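Local coordinates for motility protein B (Helicobacter pylori, PDB 3CYP) that probably links the torque-generating stator of the flagellar motor to the cell wall through this periplasmic, OmpA-like C-terminal domain, at residues Q31-P34 with K35-I39. Numbering follows the deposited sequence.
Sequences QKLP and KRVHI
Pro-34 and Val-37 close a tight turn of the chain. The backbone N of Val-37 donates a hydrogen bond to O of Pro-34 at 3.0 Å. This bond closes a beta turn from Pro-34 to Val-37; the backbone angles of its corners, Lys-35 and Arg-36, make it type I. The side chains at the ends of the turn run alongside each other in the same direction. CG2 of Val-37 lies over one face of the Pro-34 ring, 3.9 Å from CD and 4.0 Å from CB of Pro-34. The first torsion of Val-37 splits its two methyls between two neighbours. CG1 is anti to the backbone N (chi1 172°) and goes to Leu-33, while CG2 stays beside that N, over the proline.

The turn lies in the loop that joins helix 17-30 to strand 38-44, within the OmpA-like domain of MotB. Strand 38-44 is a central strand of the mixed sheet, between 108-114 and 83-87. Leu-33 comes just before the turn and is buried. Its CD1 meets CG1 of Val-37 at 3.8 Å, the two side chains meeting at a slant. The same methyl is 4.3 Å from CD1 of Ile-39, already on the strand. Leu-33 and Ile-39 both also touch Phe-113 of strand 108-114. Pro-34 and Val-37 also touch Asp-119 of helix 117-131, and Val-37 reaches Ile-123 of that helix as well. The guanidinium of Arg-36, at the second corner, forms a salt bridge from NH2 to OD2 of Asp-116.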
loop_
_atom_site.group_PDB
_atom_site.type_symbol
_atom_site.label_atom_id
_atom_site.label_comp_id
_atom_site.label_asym_id
_atom_site.label_seq_id
_atom_site.Cartn_x
_atom_site.Cartn_y
_atom_site.Cartn_z
ATOM N N GLN B 31 6.206 -16.041 0.993
ATOM C CA GLN B 31 6.168 -16.513 2.356
ATOM C C GLN B 31 7.364 -17.398 2.720
ATOM O O GLN B 31 7.596 -17.641 3.910
ATOM C CB GLN B 31 4.847 -17.226 2.591
ATOM C CG GLN B 31 3.694 -16.283 2.462
ATOM C CD GLN B 31 2.375 -16.954 2.609
ATOM O OE1 GLN B 31 1.987 -17.321 3.726
ATOM N NE2 GLN B 31 1.627 -17.036 1.513
ATOM N N LYS B 32 8.098 -17.881 1.716
ATOM C CA LYS B 32 9.301 -18.701 1.936
ATOM C C LYS B 32 10.559 -17.852 2.136
ATOM O O LYS B 32 11.592 -18.369 2.579
ATOM C CB LYS B 32 9.523 -19.642 0.749
ATOM C CG LYS B 32 8.431 -20.699 0.587
ATOM C CD LYS B 32 8.725 -21.593 -0.578
ATOM C CE LYS B 32 7.529 -22.517 -0.871
ATOM N NZ LYS B 32 7.491 -23.630 0.071
ATOM N N LEU B 33 10.475 -16.582 1.772
ATOM C CA LEU B 33 11.673 -15.705 1.775
ATOM C C LEU B 33 12.095 -15.310 3.174
ATOM O O LEU B 33 11.300 -15.280 4.117
ATOM C CB LEU B 33 11.396 -14.399 0.990
ATOM C CG LEU B 33 10.950 -14.575 -0.440
ATOM C CD1 LEU B 33 10.759 -13.234 -1.127
ATOM C CD2 LEU B 33 11.883 -15.487 -1.258
ATOM N N PRO B 34 13.387 -14.924 3.308
ATOM C CA PRO B 34 13.853 -14.319 4.543
ATOM C C PRO B 34 13.000 -13.136 4.923
ATOM O O PRO B 34 12.608 -12.348 4.040
ATOM C CB PRO B 34 15.287 -13.901 4.190
ATOM C CG PRO B 34 15.711 -14.803 3.155
ATOM C CD PRO B 34 14.459 -15.003 2.307
ATOM N N LYS B 35 12.739 -12.976 6.219
ATOM C CA LYS B 35 11.926 -11.899 6.737
ATOM C C LYS B 35 12.436 -10.517 6.371
ATOM O O LYS B 35 11.638 -9.591 6.268
ATOM C CB LYS B 35 11.841 -11.974 8.261
ATOM C CG LYS B 35 11.076 -13.150 8.779
ATOM C CD LYS B 35 11.072 -13.178 10.319
ATOM C CE LYS B 35 12.475 -13.212 10.957
ATOM N NZ LYS B 35 13.100 -14.557 10.942
ATOM N N ARG B 36 13.745 -10.386 6.149
ATOM C CA ARG B 36 14.305 -9.078 5.835
ATOM C C ARG B 36 14.085 -8.672 4.381
ATOM O O ARG B 36 14.411 -7.537 4.011
ATOM C CB ARG B 36 15.795 -8.996 6.221
ATOM C CG ARG B 36 15.983 -8.835 7.697
ATOM C CD ARG B 36 17.446 -9.008 8.140
ATOM N NE ARG B 36 18.368 -8.077 7.502
ATOM C CZ ARG B 36 19.275 -8.404 6.588
ATOM N NH1 ARG B 36 19.364 -9.655 6.120
ATOM N NH2 ARG B 36 20.089 -7.469 6.118
ATOM N N VAL B 37 13.577 -9.590 3.563
ATOM C CA VAL B 37 13.325 -9.302 2.160
ATOM C C VAL B 37 11.901 -8.696 2.100
ATOM O O VAL B 37 10.912 -9.271 2.607
ATOM C CB VAL B 37 13.403 -10.581 1.244
ATOM C CG1 VAL B 37 12.932 -10.244 -0.199
ATOM C CG2 VAL B 37 14.824 -11.216 1.274
ATOM N N HIS B 38 11.786 -7.543 1.461
ATOM C CA HIS B 38 10.495 -6.923 1.225
ATOM C C HIS B 38 10.190 -6.900 -0.274
ATOM O O HIS B 38 11.063 -7.149 -1.124
ATOM C CB HIS B 38 10.454 -5.530 1.827
ATOM C CG HIS B 38 10.392 -5.515 3.326
ATOM N ND1 HIS B 38 9.690 -4.553 4.019
ATOM C CD2 HIS B 38 10.963 -6.313 4.257
ATOM C CE1 HIS B 38 9.776 -4.807 5.321
ATOM N NE2 HIS B 38 10.559 -5.854 5.494
ATOM N N ILE B 39 8.914 -6.683 -0.564
ATOM C CA ILE B 39 8.356 -6.772 -1.910
ATOM C C ILE B 39 7.636 -5.466 -2.230
ATOM O O ILE B 39 6.807 -5.016 -1.436
ATOM C CB ILE B 39 7.320 -7.912 -1.935
ATOM C CG1 ILE B 39 8.018 -9.244 -1.600
ATOM C CG2 ILE B 39 6.509 -7.911 -3.269
ATOM C CD1 ILE B 39 8.875 -9.724 -2.636
#